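Local coordinates for protein uric acid oxidase (Arthrobacter globiformis, PDB 1VAX) that catalyses the oxidation of uric acid by molecular oxygen to 5-hydroxyisourate, the first step on the way to (S)-allantoin, at residues S151-F156 against T168-A173. Sequence-based numbering, arbitrary orientation.
Sequences SEFHGF and TDRILA
R170 and F153, two residues of the urate-binding site, meet where the returning end of the loop between strands 133-147 and 172-182 passes its own earlier part, S151-H154. Both strands belong to the antiparallel sheet of the tunnelling fold (T-fold) of uricases. CB of F153 sits over the centre of the R170 guanidinium, 3.5 Å from NH1. The phenyl and guanidinium planes are 9° apart but not stacked, because CB and not the ring lies over the face. With chi1 at -171°, CG of F153 lies opposite the backbone N, and the ring runs on away from T168-A173. The edge of the guanidinium is used by S151: NE donates to OG at 3.2 Å, close to the plane. Water 1 also lies in that plane, accepts from NH2 at 2.8 Å, donates to E152 O and is hydrogen-bonded to S151 OG. These bonds fix the rotation of the planar group. An alanine in place of R170 would probably cost S151 OG its NE donor and water 1 its NH2 donor, and uncover F153 CB. The backbones are joined by R170 N to S151 O, 3.0 Å. L172 CB packs on S151 OG. E152 CB lies on T168 CA at 3.4 Å. The R170 side chain also touches N239, another urate-binding residue. E152 OE2 is hydrogen-bonded to NE2 of H208. N51 of a second subunit packs on F153, and its ND2 is hydrogen-bonded to H154 O. H154 NE2 donates to E152 OE1 on the anti side at 2.7 Å.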
loop_
_atom_site.group_PDB
_atom_site.type_symbol
_atom_site.label_atom_id
_atom_site.label_comp_id
_atom_site.label_asym_id
_atom_site.label_seq_id
_atom_site.Cartn_x
_atom_site.Cartn_y
_atom_site.Cartn_z
ATOM N N SER A 151 17.228 -21.879 -15.325
ATOM C CA SER A 151 16.900 -20.658 -16.026
ATOM C C SER A 151 18.187 -19.991 -16.483
ATOM O O SER A 151 19.133 -19.848 -15.712
ATOM C CB SER A 151 16.129 -19.703 -15.113
ATOM O OG SER A 151 16.020 -18.419 -15.706
ATOM N N GLU A 152 18.230 -19.610 -17.751
ATOM C CA GLU A 152 19.395 -18.926 -18.280
ATOM C C GLU A 152 18.964 -17.774 -19.171
ATOM O O GLU A 152 17.774 -17.613 -19.473
ATOM C CB GLU A 152 20.314 -19.895 -19.041
ATOM C CG GLU A 152 19.673 -21.154 -19.581
ATOM C CD GLU A 152 20.707 -22.160 -20.095
ATOM O OE1 GLU A 152 21.610 -21.759 -20.860
ATOM O OE2 GLU A 152 20.617 -23.354 -19.739
ATOM N N PHE A 153 19.927 -16.941 -19.539
ATOM C CA PHE A 153 19.665 -15.809 -20.413
ATOM C C PHE A 153 20.966 -15.423 -21.083
ATOM O O PHE A 153 21.854 -14.835 -20.463
ATOM C CB PHE A 153 19.111 -14.612 -19.639
ATOM C CG PHE A 153 18.617 -13.502 -20.529
ATOM C CD1 PHE A 153 17.648 -13.753 -21.500
ATOM C CD2 PHE A 153 19.129 -12.216 -20.417
ATOM C CE1 PHE A 153 17.196 -12.730 -22.353
ATOM C CE2 PHE A 153 18.686 -11.193 -21.257
ATOM C CZ PHE A 153 17.714 -11.455 -22.229
ATOM N N HIS A 154 21.067 -15.769 -22.359
ATOM C CA HIS A 154 22.256 -15.486 -23.141
ATOM C C HIS A 154 21.887 -15.336 -24.609
ATOM O O HIS A 154 20.749 -15.605 -25.004
ATOM C CB HIS A 154 23.268 -16.623 -22.949
ATOM C CG HIS A 154 22.678 -17.991 -23.104
ATOM N ND1 HIS A 154 22.320 -18.515 -24.327
ATOM C CD2 HIS A 154 22.367 -18.936 -22.184
ATOM C CE1 HIS A 154 21.817 -19.725 -24.156
ATOM N NE2 HIS A 154 21.834 -20.004 -22.865
ATOM N N GLY A 155 22.842 -14.892 -25.416
ATOM C CA GLY A 155 22.579 -14.728 -26.833
ATOM C C GLY A 155 21.875 -13.439 -27.208
ATOM O O GLY A 155 21.440 -13.283 -28.350
ATOM N N PHE A 156 21.751 -12.512 -26.261
ATOM C CA PHE A 156 21.110 -11.236 -26.547
ATOM C C PHE A 156 22.150 -10.304 -27.158
ATOM O O PHE A 156 23.347 -10.491 -26.952
ATOM C CB PHE A 156 20.528 -10.611 -25.271
ATOM C CG PHE A 156 21.464 -10.638 -24.086
ATOM C CD1 PHE A 156 21.519 -11.753 -23.251
ATOM C CD2 PHE A 156 22.278 -9.547 -23.801
ATOM C CE1 PHE A 156 22.371 -11.779 -22.143
ATOM C CE2 PHE A 156 23.135 -9.562 -22.698
ATOM C CZ PHE A 156 23.179 -10.683 -21.867
ATOM N N THR A 168 24.114 -18.969 -17.570
ATOM C CA THR A 168 23.423 -20.231 -17.803
ATOM C C THR A 168 22.783 -20.750 -16.514
ATOM O O THR A 168 22.293 -21.880 -16.470
ATOM C CB THR A 168 24.374 -21.309 -18.335
ATOM O OG1 THR A 168 25.417 -21.539 -17.380
ATOM C CG2 THR A 168 24.984 -20.866 -19.669
ATOM N N ASP A 169 22.786 -19.925 -15.472
ATOM C CA ASP A 169 22.191 -20.313 -14.187
ATOM C C ASP A 169 21.814 -19.062 -13.406
ATOM O O ASP A 169 22.679 -18.336 -12.915
ATOM C CB ASP A 169 23.178 -21.147 -13.353
ATOM C CG ASP A 169 22.500 -21.895 -12.200
ATOM O OD1 ASP A 169 21.350 -21.552 -11.838
ATOM O OD2 ASP A 169 23.126 -22.826 -11.644
ATOM N N ARG A 170 20.518 -18.804 -13.297
ATOM C CA ARG A 170 20.054 -17.635 -12.568
ATOM C C ARG A 170 18.703 -17.950 -11.954
ATOM O O ARG A 170 18.079 -18.951 -12.287
ATOM C CB ARG A 170 19.894 -16.436 -13.508
ATOM C CG ARG A 170 18.758 -16.610 -14.520
ATOM C CD ARG A 170 18.475 -15.348 -15.315
ATOM N NE ARG A 170 17.330 -15.542 -16.205
ATOM C CZ ARG A 170 16.775 -14.587 -16.942
ATOM N NH1 ARG A 170 17.258 -13.348 -16.914
ATOM N NH2 ARG A 170 15.715 -14.869 -17.696
ATOM N N ILE A 171 18.265 -17.096 -11.044
ATOM C CA ILE A 171 16.959 -17.265 -10.429
ATOM C C ILE A 171 15.948 -16.613 -11.371
ATOM O O ILE A 171 16.238 -15.594 -11.995
ATOM C CB ILE A 171 16.880 -16.554 -9.062
ATOM C CG1 ILE A 171 17.577 -17.403 -7.992
ATOM C CG2 ILE A 171 15.422 -16.288 -8.688
ATOM C CD1 ILE A 171 17.531 -16.783 -6.607
ATOM N N LEU A 172 14.779 -17.221 -11.496
ATOM C CA LEU A 172 13.713 -16.661 -12.323
ATOM C C LEU A 172 12.523 -16.565 -11.384
ATOM O O LEU A 172 11.952 -17.582 -11.001
ATOM C CB LEU A 172 13.377 -17.588 -13.500
ATOM C CG LEU A 172 12.233 -17.107 -14.406
ATOM C CD1 LEU A 172 12.611 -15.800 -15.077
ATOM C CD2 LEU A 172 11.922 -18.161 -15.451
ATOM N N ALA A 173 12.175 -15.349 -10.984
ATOM C CA ALA A 173 11.048 -15.139 -10.080
ATOM C C ALA A 173 10.070 -14.146 -10.700
ATOM O O ALA A 173 10.477 -13.149 -11.303
ATOM C CB ALA A 173 11.543 -14.611 -8.738
HETATM O O HOH W 1 15.250 -17.625 -18.128
HETATM O O HOH W 2 20.132 -23.177 -15.164
#